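Local coordinates for uncharacterized protein (Bacteroides ovatus CL02T12C04, PDB 6PTM) that probably hydrolyses carrageenan chains from their ends, as an exo-carrageenase of glycoside hydrolase family 42, at residues Ala173-Lys178 with Glu539-Met544; Asp424-Gly429 with Leu474-Tyr479; Thr506-Arg511 with Ser529-Pro534. All coordinates share one frame; numbering follows the deposited sequence.

Contact 1: residues Ala173-Lys178 with Glu539-Met544; sequences ADWTWK and EVHATM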
ATOM      1  N   ALA A 173      -8.203 -11.230  -0.573  1.00 14.15           N
ATOM      2  CA  ALA A 173      -8.975 -10.065  -1.057  1.00 15.30           C
ATOM      3  C   ALA A 173     -10.389 -10.127  -0.493  1.00 15.46           C
ATOM      4  O   ALA A 173     -11.022 -11.206  -0.583  1.00 16.89           O
ATOM      5  CB  ALA A 173      -9.003 -10.043  -2.552  1.00 14.62           C
ATOM      6  N   ASP A 174     -10.847  -9.021   0.078  1.00 15.37           N
ATOM      7  CA  ASP A 174     -12.271  -8.761   0.404  1.00 17.13           C
ATOM      8  C   ASP A 174     -12.599  -7.295   0.041  1.00 17.63           C
ATOM      9  O   ASP A 174     -11.808  -6.640  -0.627  1.00 16.50           O
ATOM     10  CB  ASP A 174     -12.575  -9.117   1.864  1.00 16.96           C
ATOM     11  CG  ASP A 174     -14.030  -9.504   2.106  1.00 17.12           C
ATOM     12  OD1 ASP A 174     -14.283 -10.371   2.951  1.00 16.84           O
ATOM     13  OD2 ASP A 174     -14.907  -8.885   1.490  1.00 17.52           O
ATOM     14  N   TRP A 175     -13.747  -6.800   0.455  1.00 17.67           N
ATOM     15  CA  TRP A 175     -14.288  -5.508  -0.015  1.00 17.68           C
ATOM     16  C   TRP A 175     -14.841  -4.721   1.169  1.00 18.03           C
ATOM     17  O   TRP A 175     -15.553  -5.308   1.959  1.00 16.76           O
ATOM     18  CB  TRP A 175     -15.373  -5.771  -1.052  1.00 18.23           C
ATOM     19  CG  TRP A 175     -14.915  -6.556  -2.240  1.00 17.80           C
ATOM     20  CD1 TRP A 175     -14.884  -7.915  -2.347  1.00 17.86           C
ATOM     21  CD2 TRP A 175     -14.407  -6.038  -3.481  1.00 18.18           C
ATOM     22  NE1 TRP A 175     -14.339  -8.276  -3.548  1.00 17.96           N
ATOM     23  CE2 TRP A 175     -14.073  -7.155  -4.286  1.00 18.34           C
ATOM     24  CE3 TRP A 175     -14.185  -4.755  -3.997  1.00 19.09           C
ATOM     25  CZ2 TRP A 175     -13.540  -7.026  -5.568  1.00 18.10           C
ATOM     26  CZ3 TRP A 175     -13.697  -4.629  -5.288  1.00 20.39           C
ATOM     27  CH2 TRP A 175     -13.336  -5.749  -6.041  1.00 18.78           C
ATOM     28  N   THR A 176     -14.528  -3.437   1.252  1.00 18.46           N
ATOM     29  CA  THR A 176     -15.058  -2.496   2.261  1.00 21.66           C
ATOM     30  C   THR A 176     -16.609  -2.530   2.263  1.00 22.78           C
ATOM     31  O   THR A 176     -17.220  -2.472   1.178  1.00 20.05           O
ATOM     32  CB  THR A 176     -14.468  -1.101   2.007  1.00 23.68           C
ATOM     33  OG1 THR A 176     -13.048  -1.255   1.853  1.00 24.35           O
ATOM     34  CG2 THR A 176     -14.805  -0.150   3.143  1.00 25.83           C
ATOM     35  N   TRP A 177     -17.202  -2.719   3.448  1.00 23.51           N
ATOM     36  CA  TRP A 177     -18.664  -2.613   3.743  1.00 28.42           C
ATOM     37  C   TRP A 177     -19.470  -3.717   3.067  1.00 27.38           C
ATOM     38  O   TRP A 177     -20.696  -3.580   3.076  1.00 31.05           O
ATOM     39  CB  TRP A 177     -19.239  -1.254   3.312  1.00 29.99           C
ATOM     40  CG  TRP A 177     -18.694  -0.077   4.054  1.00 36.37           C
ATOM     41  CD1 TRP A 177     -18.074  -0.075   5.273  1.00 38.43           C
ATOM     42  CD2 TRP A 177     -18.721   1.289   3.602  1.00 38.39           C
ATOM     43  NE1 TRP A 177     -17.713   1.208   5.606  1.00 39.61           N
ATOM     44  CE2 TRP A 177     -18.100   2.065   4.605  1.00 39.18           C
ATOM     45  CE3 TRP A 177     -19.228   1.931   2.468  1.00 44.16           C
ATOM     46  CZ2 TRP A 177     -17.949   3.446   4.487  1.00 41.69           C
ATOM     47  CZ3 TRP A 177     -19.074   3.298   2.352  1.00 43.69           C
ATOM     48  CH2 TRP A 177     -18.435   4.042   3.343  1.00 41.55           C
ATOM     49  N   LYS A 178     -18.839  -4.730   2.464  1.00 25.96           N
ATOM     50  CA  LYS A 178     -19.559  -5.864   1.824  1.00 25.04           C
ATOM     51  C   LYS A 178     -20.454  -6.531   2.862  1.00 24.09           C
ATOM     52  O   LYS A 178     -20.003  -6.917   3.945  1.00 21.75           O
ATOM     53  CB  LYS A 178     -18.610  -6.931   1.274  1.00 24.05           C
ATOM     54  CG  LYS A 178     -19.281  -8.045   0.470  1.00 23.03           C
ATOM     55  CD  LYS A 178     -18.314  -9.141   0.126  1.00 23.31           C
ATOM     56  CE  LYS A 178     -17.916  -9.934   1.363  1.00 23.63           C
ATOM     57  NZ  LYS A 178     -16.832 -10.891   1.057  1.00 21.60           N
ATOM     58  N   GLU A 539     -12.223 -10.200 -11.357  1.00 14.93           N
ATOM     59  CA  GLU A 539     -10.803 -10.360 -11.726  1.00 15.27           C
ATOM     60  C   GLU A 539      -9.916 -10.232 -10.486  1.00 15.63           C
ATOM     61  O   GLU A 539      -8.837 -10.878 -10.463  1.00 15.44           O
ATOM     62  CB  GLU A 539     -10.376  -9.346 -12.763  1.00 16.46           C
ATOM     63  CG  GLU A 539      -9.085  -9.729 -13.420  1.00 18.12           C
ATOM     64  CD  GLU A 539      -9.177 -10.955 -14.300  1.00 19.68           C
ATOM     65  OE1 GLU A 539     -10.313 -11.365 -14.635  1.00 19.24           O
ATOM     66  OE2 GLU A 539      -8.105 -11.480 -14.680  1.00 21.16           O
ATOM     67  N   VAL A 540     -10.313  -9.457  -9.476  1.00 14.25           N
ATOM     68  CA  VAL A 540      -9.516  -9.399  -8.219  1.00 15.06           C
ATOM     69  C   VAL A 540      -9.396 -10.817  -7.653  1.00 14.66           C
ATOM     70  O   VAL A 540      -8.276 -11.240  -7.356  1.00 13.32           O
ATOM     71  CB  VAL A 540     -10.086  -8.437  -7.159  1.00 15.28           C
ATOM     72  CG1 VAL A 540      -9.248  -8.520  -5.900  1.00 15.53           C
ATOM     73  CG2 VAL A 540     -10.126  -6.998  -7.662  1.00 16.00           C
ATOM     74  N   HIS A 541     -10.511 -11.541  -7.534  1.00 14.23           N
ATOM     75  CA  HIS A 541     -10.512 -12.907  -6.948  1.00 14.72           C
ATOM     76  C   HIS A 541      -9.799 -13.906  -7.862  1.00 14.28           C
ATOM     77  O   HIS A 541      -9.103 -14.790  -7.331  1.00 14.95           O
ATOM     78  CB  HIS A 541     -11.942 -13.311  -6.592  1.00 14.83           C
ATOM     79  CG  HIS A 541     -12.496 -12.389  -5.583  1.00 14.23           C
ATOM     80  ND1 HIS A 541     -12.009 -12.382  -4.299  1.00 16.11           N
ATOM     81  CD2 HIS A 541     -13.415 -11.415  -5.664  1.00 15.52           C
ATOM     82  CE1 HIS A 541     -12.636 -11.439  -3.616  1.00 16.90           C
ATOM     83  NE2 HIS A 541     -13.492 -10.814  -4.437  1.00 14.72           N
ATOM     84  N   ALA A 542      -9.949 -13.773  -9.178  1.00 13.39           N
ATOM     85  CA  ALA A 542      -9.213 -14.595 -10.156  1.00 13.67           C
ATOM     86  C   ALA A 542      -7.710 -14.346 -10.007  1.00 14.18           C
ATOM     87  O   ALA A 542      -6.931 -15.297 -10.091  1.00 16.01           O
ATOM     88  CB  ALA A 542      -9.691 -14.310 -11.562  1.00 13.33           C
ATOM     89  N   THR A 543      -7.293 -13.107  -9.811  1.00 13.50           N
ATOM     90  CA  THR A 543      -5.861 -12.808  -9.562  1.00 13.82           C
ATOM     91  C   THR A 543      -5.383 -13.514  -8.273  1.00 13.61           C
ATOM     92  O   THR A 543      -4.343 -14.179  -8.294  1.00 14.16           O
ATOM     93  CB  THR A 543      -5.633 -11.302  -9.607  1.00 14.19           C
ATOM     94  OG1 THR A 543      -6.153 -10.801 -10.852  1.00 13.75           O
ATOM     95  CG2 THR A 543      -4.171 -10.974  -9.496  1.00 13.74           C
ATOM     96  N   MET A 544      -6.122 -13.428  -7.178  1.00 13.59           N
ATOM     97  CA  MET A 544      -5.745 -14.127  -5.920  1.00 14.06           C
ATOM     98  C   MET A 544      -5.587 -15.629  -6.208  1.00 14.08           C
ATOM     99  O   MET A 544      -4.610 -16.268  -5.718  1.00 12.14           O
ATOM    100  CB  MET A 544      -6.782 -13.878  -4.820  1.00 14.76           C
ATOM    101  CG  MET A 544      -6.903 -12.423  -4.398  1.00 14.75           C
ATOM    102  SD  MET A 544      -5.345 -11.743  -3.751  1.00 15.95           S
ATOM    103  CE  MET A 544      -5.113 -10.317  -4.807  1.00 15.08           C
TER
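The methyl of A173 presses onto one side of the helix that contains E539-M544, where it meets V540 and M544, residues one turn apart. A173 CB lies 3.7 Å from V540 CG1 and the same distance from M544 CG. The strand runs nearly antiparallel to the helix, with 9.0 Å between the axes of the two short segments. This is the packing of the first strand of a (beta/alpha)8 barrel against its eighth and last helix, where the barrel closes.

Two residues beyond A173, W175 sends its indole to the same helix. With chi1 at -58° its ring is anti to the carbonyl carbon, and CH2 reaches V540 CG2 at 3.8 Å. The pyrrole edge faces H541: W175 NE1 donates to H541 NE2 over 2.8 Å, nearly straight at 168°, with the acceptor close to the indole plane. The two rings meet rim to rim, their planes 56° apart. H541 CE1 also comes edge-on to A173 O, 3.4 Å away. Further rings continue the cluster, H188 beside H541 and W509 edge-to-face with W175.

Because an indole N-H can only donate, H541 NE2 must offer its lone pair. The imidazole is therefore probably neutral, with its proton on ND1, and this single directional bond in a mostly apolar interface is likely to fix the turn of both rings.

Contact 2: residues Asp424-Gly429 with Leu474-Tyr479; sequences DASSCG and LSTGKY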
ATOM      1  N   ASP A 424      -3.264   2.319   2.831  1.00 15.13           N
ATOM      2  CA  ASP A 424      -4.396   2.303   1.858  1.00 16.33           C
ATOM      3  C   ASP A 424      -3.853   2.888   0.554  1.00 16.26           C
ATOM      4  O   ASP A 424      -4.365   3.902   0.074  1.00 17.54           O
ATOM      5  CB  ASP A 424      -5.658   2.927   2.446  1.00 16.26           C
ATOM      6  CG  ASP A 424      -5.659   4.434   2.560  1.00 17.40           C
ATOM      7  OD1 ASP A 424      -4.585   5.008   2.754  1.00 16.38           O
ATOM      8  OD2 ASP A 424      -6.754   5.015   2.466  1.00 18.64           O
ATOM      9  N   ALA A 425      -2.811   2.247   0.040  1.00 14.95           N
ATOM     10  CA  ALA A 425      -2.155   2.616  -1.236  1.00 16.58           C
ATOM     11  C   ALA A 425      -3.224   2.785  -2.295  1.00 17.03           C
ATOM     12  O   ALA A 425      -4.130   1.908  -2.357  1.00 17.04           O
ATOM     13  CB  ALA A 425      -1.142   1.594  -1.681  1.00 16.47           C
ATOM     14  N   SER A 426      -3.099   3.889  -3.049  1.00 17.64           N
ATOM     15  CA  SER A 426      -3.847   4.230  -4.283  1.00 18.69           C
ATOM     16  C   SER A 426      -2.946   4.015  -5.499  1.00 18.55           C
ATOM     17  O   SER A 426      -1.707   4.197  -5.382  1.00 14.57           O
ATOM     18  CB  SER A 426      -4.311   5.668  -4.317  1.00 20.47           C
ATOM     19  OG  SER A 426      -5.197   5.944  -3.255  1.00 20.96           O
ATOM     20  N   SER A 427      -3.571   3.716  -6.636  1.00 17.63           N
ATOM     21  CA  SER A 427      -2.932   3.733  -7.971  1.00 20.09           C
ATOM     22  C   SER A 427      -3.868   4.473  -8.948  1.00 21.04           C
ATOM     23  O   SER A 427      -3.959   5.697  -8.893  1.00 20.24           O
ATOM     24  CB  SER A 427      -2.577   2.324  -8.405  1.00 19.20           C
ATOM     25  OG  SER A 427      -3.729   1.482  -8.419  1.00 19.85           O
ATOM     26  N   CYS A 428      -4.567   3.746  -9.798  1.00 20.97           N
ATOM     27  CA  CYS A 428      -5.612   4.293 -10.697  1.00 21.77           C
ATOM     28  C   CYS A 428      -4.996   5.176 -11.800  1.00 21.48           C
ATOM     29  O   CYS A 428      -3.756   5.451 -11.792  1.00 18.75           O
ATOM     30  CB  CYS A 428      -6.690   5.024  -9.902  1.00 21.59           C
ATOM     31  SG  CYS A 428      -7.724   3.886  -8.940  1.00 22.08           S
ATOM     32  N   GLY A 429      -5.863   5.583 -12.727  1.00 22.10           N
ATOM     33  CA  GLY A 429      -5.511   6.272 -13.984  1.00 22.13           C
ATOM     34  C   GLY A 429      -5.686   7.782 -13.874  1.00 25.88           C
ATOM     35  O   GLY A 429      -5.638   8.337 -12.733  1.00 23.11           O
ATOM     36  N   LEU A 474      -8.521   0.464  -7.648  1.00 19.78           N
ATOM     37  CA  LEU A 474      -9.625   0.377  -8.659  1.00 19.67           C
ATOM     38  C   LEU A 474     -10.310   1.747  -8.838  1.00 21.33           C
ATOM     39  O   LEU A 474     -10.505   2.114  -9.990  1.00 21.81           O
ATOM     40  CB  LEU A 474     -10.634  -0.713  -8.275  1.00 19.97           C
ATOM     41  CG  LEU A 474     -10.027  -2.106  -8.088  1.00 20.18           C
ATOM     42  CD1 LEU A 474     -11.095  -3.092  -7.654  1.00 21.55           C
ATOM     43  CD2 LEU A 474      -9.325  -2.569  -9.366  1.00 18.95           C
ATOM     44  N   SER A 475     -10.680   2.453  -7.754  1.00 21.29           N
ATOM     45  CA  SER A 475     -11.291   3.810  -7.822  1.00 23.20           C
ATOM     46  C   SER A 475     -10.796   4.716  -6.679  1.00 22.45           C
ATOM     47  O   SER A 475     -10.351   4.207  -5.601  1.00 21.01           O
ATOM     48  CB  SER A 475     -12.824   3.735  -7.867  1.00 21.94           C
ATOM     49  OG  SER A 475     -13.345   3.204  -6.660  1.00 20.22           O
ATOM     50  N   THR A 476     -10.885   6.024  -6.927  1.00 22.60           N
ATOM     51  CA  THR A 476     -10.657   7.132  -5.955  1.00 22.10           C
ATOM     52  C   THR A 476     -11.723   8.229  -6.163  1.00 24.97           C
ATOM     53  O   THR A 476     -12.546   8.111  -7.123  1.00 21.81           O
ATOM     54  CB  THR A 476      -9.243   7.716  -6.127  1.00 21.94           C
ATOM     55  OG1 THR A 476      -9.170   8.457  -7.351  1.00 20.29           O
ATOM     56  CG2 THR A 476      -8.153   6.658  -6.095  1.00 19.97           C
ATOM     57  N   GLY A 477     -11.674   9.284  -5.344  1.00 25.21           N
ATOM     58  CA  GLY A 477     -12.423  10.540  -5.559  1.00 28.31           C
ATOM     59  C   GLY A 477     -12.035  11.219  -6.867  1.00 27.38           C
ATOM     60  O   GLY A 477     -12.870  11.932  -7.424  1.00 32.50           O
ATOM     61  N   LYS A 478     -10.819  11.003  -7.370  1.00 27.87           N
ATOM     62  CA  LYS A 478     -10.242  11.748  -8.525  1.00 26.52           C
ATOM     63  C   LYS A 478     -10.396  10.940  -9.827  1.00 28.68           C
ATOM     64  O   LYS A 478     -10.308  11.571 -10.919  1.00 25.75           O
ATOM     65  CB  LYS A 478      -8.766  12.073  -8.246  1.00 27.71           C
ATOM     66  CG  LYS A 478      -8.454  12.455  -6.795  1.00 27.21           C
ATOM     67  N   TYR A 479     -10.548   9.601  -9.754  1.00 26.71           N
ATOM     68  CA  TYR A 479     -10.485   8.707 -10.944  1.00 27.35           C
ATOM     69  C   TYR A 479     -11.745   7.837 -10.975  1.00 26.83           C
ATOM     70  O   TYR A 479     -12.260   7.417  -9.928  1.00 26.64           O
ATOM     71  CB  TYR A 479      -9.198   7.863 -11.019  1.00 27.20           C
ATOM     72  CG  TYR A 479      -9.300   6.647 -11.925  1.00 26.48           C
ATOM     73  CD1 TYR A 479      -8.942   6.693 -13.271  1.00 29.76           C
ATOM     74  CD2 TYR A 479      -9.859   5.459 -11.456  1.00 28.89           C
ATOM     75  CE1 TYR A 479      -9.080   5.589 -14.107  1.00 28.82           C
ATOM     76  CE2 TYR A 479      -9.989   4.338 -12.271  1.00 29.83           C
ATOM     77  CZ  TYR A 479      -9.607   4.402 -13.603  1.00 31.70           C
ATOM     78  OH  TYR A 479      -9.762   3.282 -14.376  1.00 27.44           O
TER
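The ring of Y479 lies flat against the backbone of C428 and G429, with C428 CA and G429 N over the same face. G429 N comes within 3.3 Å of Y479 CD1 and sits toward the rim. A beta carbon on G429 would collide with Y479 CE1. C428 sets its side chain alongside the CD2 rim, CB 3.6 Å from Y479 CD2. Its sulfur meets the ring obliquely, 4.5 Å from SG to the centroid and 47° off the ring normal.

The two segments lie in the loops that follow the sixth and seventh strands of the (beta/alpha)8 barrel, at the end of the barrel that carries the active site in this family. Y479 OH is held by Q484. Were Y479 an alanine, the C428-G429 backbone would probably lose the ring packed on it and Q484 its phenol partner.

C428 SG also abuts the L474-S475 peptide, 3.4 Å from L474 C, and T476 CG2 approaches the sulfur to 4.0 Å. T476 OG1, lying between its own backbone N and carbonyl carbon (chi1 71°), accepts from K478 N in an ST turn, with a weak bond from Y479 N.

Contact 3: residues Thr506-Arg511 with Ser529-Pro534; sequences TWYWCR and SNNHQP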
ATOM      1  N   THR A 506     -10.634  -4.140  -0.412  1.00 16.69           N
ATOM      2  CA  THR A 506     -10.689  -3.199  -1.559  1.00 18.60           C
ATOM      3  C   THR A 506     -11.857  -2.211  -1.387  1.00 19.00           C
ATOM      4  O   THR A 506     -12.963  -2.652  -1.006  1.00 19.14           O
ATOM      5  CB  THR A 506     -10.775  -3.938  -2.892  1.00 19.48           C
ATOM      6  OG1 THR A 506      -9.652  -4.829  -3.011  1.00 19.33           O
ATOM      7  CG2 THR A 506     -10.872  -2.961  -4.047  1.00 18.47           C
ATOM      8  N   TRP A 507     -11.617  -0.929  -1.658  1.00 21.70           N
ATOM      9  CA  TRP A 507     -12.694   0.103  -1.763  1.00 22.45           C
ATOM     10  C   TRP A 507     -13.445  -0.079  -3.088  1.00 20.62           C
ATOM     11  O   TRP A 507     -12.839   0.045  -4.148  1.00 20.88           O
ATOM     12  CB  TRP A 507     -12.088   1.508  -1.672  1.00 25.04           C
ATOM     13  CG  TRP A 507     -13.073   2.633  -1.813  1.00 28.44           C
ATOM     14  CD1 TRP A 507     -13.394   3.294  -2.966  1.00 28.85           C
ATOM     15  CD2 TRP A 507     -13.865   3.245  -0.768  1.00 28.10           C
ATOM     16  NE1 TRP A 507     -14.317   4.272  -2.709  1.00 31.15           N
ATOM     17  CE2 TRP A 507     -14.631   4.263  -1.377  1.00 28.24           C
ATOM     18  CE3 TRP A 507     -14.018   3.034   0.613  1.00 29.39           C
ATOM     19  CZ2 TRP A 507     -15.482   5.098  -0.647  1.00 28.25           C
ATOM     20  CZ3 TRP A 507     -14.857   3.864   1.336  1.00 26.75           C
ATOM     21  CH2 TRP A 507     -15.588   4.869   0.708  1.00 26.57           C
ATOM     22  N   TYR A 508     -14.752  -0.392  -3.077  1.00 21.15           N
ATOM     23  CA  TYR A 508     -15.589  -0.732  -1.922  1.00 22.32           C
ATOM     24  C   TYR A 508     -16.886  -1.409  -2.402  1.00 21.48           C
ATOM     25  O   TYR A 508     -17.283  -1.251  -3.549  1.00 20.67           O
ATOM     26  CB  TYR A 508     -15.982   0.462  -1.037  1.00 23.04           C
ATOM     27  CG  TYR A 508     -16.859   1.547  -1.636  1.00 25.80           C
ATOM     28  CD1 TYR A 508     -17.680   2.316  -0.817  1.00 25.78           C
ATOM     29  CD2 TYR A 508     -16.813   1.873  -2.988  1.00 24.97           C
ATOM     30  CE1 TYR A 508     -18.449   3.358  -1.323  1.00 27.68           C
ATOM     31  CE2 TYR A 508     -17.584   2.899  -3.509  1.00 26.86           C
ATOM     32  CZ  TYR A 508     -18.394   3.658  -2.676  1.00 29.22           C
ATOM     33  OH  TYR A 508     -19.130   4.687  -3.206  1.00 28.90           O
ATOM     34  N   TRP A 509     -17.509  -2.191  -1.530  1.00 23.03           N
ATOM     35  CA  TRP A 509     -18.750  -2.932  -1.861  1.00 25.12           C
ATOM     36  C   TRP A 509     -19.909  -2.246  -1.147  1.00 24.26           C
ATOM     37  O   TRP A 509     -20.350  -2.719  -0.082  1.00 23.02           O
ATOM     38  CB  TRP A 509     -18.620  -4.401  -1.500  1.00 25.86           C
ATOM     39  CG  TRP A 509     -19.687  -5.301  -2.054  1.00 27.22           C
ATOM     40  CD1 TRP A 509     -21.043  -5.228  -1.881  1.00 27.98           C
ATOM     41  CD2 TRP A 509     -19.444  -6.499  -2.815  1.00 27.58           C
ATOM     42  NE1 TRP A 509     -21.659  -6.293  -2.493  1.00 28.22           N
ATOM     43  CE2 TRP A 509     -20.705  -7.095  -3.062  1.00 26.82           C
ATOM     44  CE3 TRP A 509     -18.278  -7.118  -3.299  1.00 26.51           C
ATOM     45  CZ2 TRP A 509     -20.825  -8.283  -3.780  1.00 27.28           C
ATOM     46  CZ3 TRP A 509     -18.403  -8.290  -4.012  1.00 27.44           C
ATOM     47  CH2 TRP A 509     -19.660  -8.861  -4.242  1.00 26.97           C
ATOM     48  N   CYS A 510     -20.320  -1.122  -1.717  1.00 27.48           N
ATOM     49  CA  CYS A 510     -21.371  -0.249  -1.149  1.00 29.23           C
ATOM     50  C   CYS A 510     -22.760  -0.789  -1.517  1.00 28.80           C
ATOM     51  O   CYS A 510     -23.714  -0.350  -0.874  1.00 27.86           O
ATOM     52  CB  CYS A 510     -21.195   1.185  -1.631  1.00 31.57           C
ATOM     53  SG  CYS A 510     -22.086   2.361  -0.587  1.00 41.32           S
ATOM     54  N   ARG A 511     -22.867  -1.694  -2.502  1.00 26.63           N
ATOM     55  CA  ARG A 511     -24.127  -2.411  -2.853  1.00 25.20           C
ATOM     56  C   ARG A 511     -24.687  -3.155  -1.638  1.00 26.95           C
ATOM     57  O   ARG A 511     -23.933  -3.882  -0.964  1.00 24.95           O
ATOM     58  CB  ARG A 511     -23.868  -3.437  -3.957  1.00 24.80           C
ATOM     59  CG  ARG A 511     -23.639  -2.828  -5.331  1.00 24.82           C
ATOM     60  CD  ARG A 511     -24.950  -2.654  -6.110  1.00 23.82           C
ATOM     61  NE  ARG A 511     -24.654  -2.442  -7.524  1.00 23.24           N
ATOM     62  CZ  ARG A 511     -25.551  -2.179  -8.472  1.00 22.45           C
ATOM     63  NH1 ARG A 511     -26.833  -2.077  -8.171  1.00 22.93           N
ATOM     64  NH2 ARG A 511     -25.156  -2.091  -9.730  1.00 21.31           N
ATOM     65  N   SER A 529     -17.840   2.819 -10.176  1.00 21.93           N
ATOM     66  CA  SER A 529     -16.936   2.045  -9.291  1.00 21.87           C
ATOM     67  C   SER A 529     -17.209   0.551  -9.553  1.00 23.92           C
ATOM     68  O   SER A 529     -18.121   0.199 -10.408  1.00 21.72           O
ATOM     69  CB  SER A 529     -17.134   2.429  -7.824  1.00 21.83           C
ATOM     70  OG  SER A 529     -18.363   1.921  -7.279  1.00 21.47           O
ATOM     71  N   ASN A 530     -16.507  -0.307  -8.815  1.00 21.88           N
ATOM     72  CA  ASN A 530     -16.609  -1.780  -8.940  1.00 21.09           C
ATOM     73  C   ASN A 530     -18.063  -2.190  -8.729  1.00 20.02           C
ATOM     74  O   ASN A 530     -18.424  -3.244  -9.270  1.00 19.57           O
ATOM     75  CB  ASN A 530     -15.634  -2.516  -8.013  1.00 20.19           C
ATOM     76  CG  ASN A 530     -15.795  -2.165  -6.558  1.00 19.85           C
ATOM     77  OD1 ASN A 530     -15.081  -1.285  -6.065  1.00 19.99           O
ATOM     78  ND2 ASN A 530     -16.744  -2.818  -5.897  1.00 18.73           N
ATOM     79  N   ASN A 531     -18.847  -1.385  -8.003  1.00 19.04           N
ATOM     80  CA  ASN A 531     -20.276  -1.670  -7.713  1.00 20.33           C
ATOM     81  C   ASN A 531     -21.080  -1.757  -9.031  1.00 20.11           C
ATOM     82  O   ASN A 531     -22.233  -2.265  -8.984  1.00 21.00           O
ATOM     83  CB  ASN A 531     -20.857  -0.652  -6.744  1.00 20.05           C
ATOM     84  CG  ASN A 531     -20.176  -0.730  -5.398  1.00 22.07           C
ATOM     85  OD1 ASN A 531     -20.520  -1.603  -4.574  1.00 22.50           O
ATOM     86  ND2 ASN A 531     -19.281   0.216  -5.147  1.00 19.17           N
ATOM     87  N   HIS A 532     -20.502  -1.307 -10.153  1.00 19.79           N
ATOM     88  CA  HIS A 532     -21.097  -1.373 -11.512  1.00 20.99           C
ATOM     89  C   HIS A 532     -20.249  -2.203 -12.485  1.00 21.52           C
ATOM     90  O   HIS A 532     -20.474  -2.082 -13.726  1.00 21.84           O
ATOM     91  CB  HIS A 532     -21.284   0.060 -12.060  1.00 22.95           C
ATOM     92  CG  HIS A 532     -22.246   0.857 -11.247  1.00 25.70           C
ATOM     93  ND1 HIS A 532     -22.264   2.231 -11.239  1.00 30.37           N
ATOM     94  CD2 HIS A 532     -23.260   0.461 -10.446  1.00 27.52           C
ATOM     95  CE1 HIS A 532     -23.244   2.644 -10.450  1.00 30.22           C
ATOM     96  NE2 HIS A 532     -23.865   1.577  -9.947  1.00 27.70           N
ATOM     97  N   GLN A 533     -19.314  -3.021 -12.008  1.00 19.74           N
ATOM     98  CA  GLN A 533     -18.304  -3.651 -12.920  1.00 18.72           C
ATOM     99  C   GLN A 533     -18.093  -5.122 -12.565  1.00 18.54           C
ATOM    100  O   GLN A 533     -17.131  -5.491 -11.873  1.00 18.04           O
ATOM    101  CB  GLN A 533     -16.976  -2.906 -12.856  1.00 19.56           C
ATOM    102  CG  GLN A 533     -17.059  -1.436 -13.209  1.00 20.17           C
ATOM    103  CD  GLN A 533     -15.807  -0.698 -12.801  1.00 20.63           C
ATOM    104  OE1 GLN A 533     -15.241  -0.961 -11.725  1.00 19.43           O
ATOM    105  NE2 GLN A 533     -15.377   0.232 -13.659  1.00 18.49           N
ATOM    106  N   PRO A 534     -18.956  -6.014 -13.097  1.00 18.21           N
ATOM    107  CA  PRO A 534     -18.867  -7.449 -12.798  1.00 18.32           C
ATOM    108  C   PRO A 534     -17.488  -8.063 -13.092  1.00 16.41           C
ATOM    109  O   PRO A 534     -17.094  -8.889 -12.339  1.00 15.29           O
ATOM    110  CB  PRO A 534     -19.947  -8.090 -13.682  1.00 18.40           C
ATOM    111  CG  PRO A 534     -20.911  -6.951 -13.961  1.00 19.74           C
ATOM    112  CD  PRO A 534     -20.053  -5.700 -14.026  1.00 19.16           C
TER
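N531 brings its side-chain amide up beside the CD2-CE2 side of the Y508 ring, the two planes 85° apart and N531 ND2 3.6 Å from Y508 CE2. Both segments belong to the long loop between the eighth strand and eighth helix of the (beta/alpha)8 barrel. A cis peptide joins W507 to Y508; a non-proline cis bond after a tryptophan at this point is a familiar feature of clan GH-A glycosidases. It brings the W507 ring over the Y508 face, and C510 CB lies over the opposite one.

Two neighbouring asparagines hold the backbone of this bend. N530 OD1 accepts from Y508 N in the carbonyl plane, on a lone pair, while N530 ND2 returns a bond to Y508 O at 2.9 Å. N531 ND2 adds a weak bond to the same oxygen, but its straighter bond, 169°, goes to S529 OG, which is itself tied to Y526. N531 OD1 reaches the N-H groups of C510 and R511; R511 N, 3.1 Å away, comes from above the carbonyl plane, and the bond from C510 N is weak.

The R511 side chain runs past N531 the opposite way. Its NH2 also forms salt bridges with D88 and E120 of the N-terminal helices, and the edge of the H532 ring touches this nitrogen. R511 NE and NH2 approach N531 O from one face of the carbonyl, at 2.8 and 3.0 Å, and that oxygen lies in the guanidinium plane.

In the fold
All three contacts belong to the (beta/alpha)8 barrel but differ in burial. Contact 1 is buried and joins a strand to a helix, through apolar packing and one indole-imidazole hydrogen bond; contact 3, also buried, is loop against loop and almost wholly polar, its asparagines gripping backbone. Contact 2 is only partly buried, has no hydrogen bond between its segments, and relies on an aromatic face and a sulfur. Contacts 1 and 3 share the seam between the first and eighth strands: T506 pairs with D174, and W175 CZ3 packs 3.5 Å from N530 CG. L474 of contact 2 reaches both, its CD1 touching W175, V540 and T506.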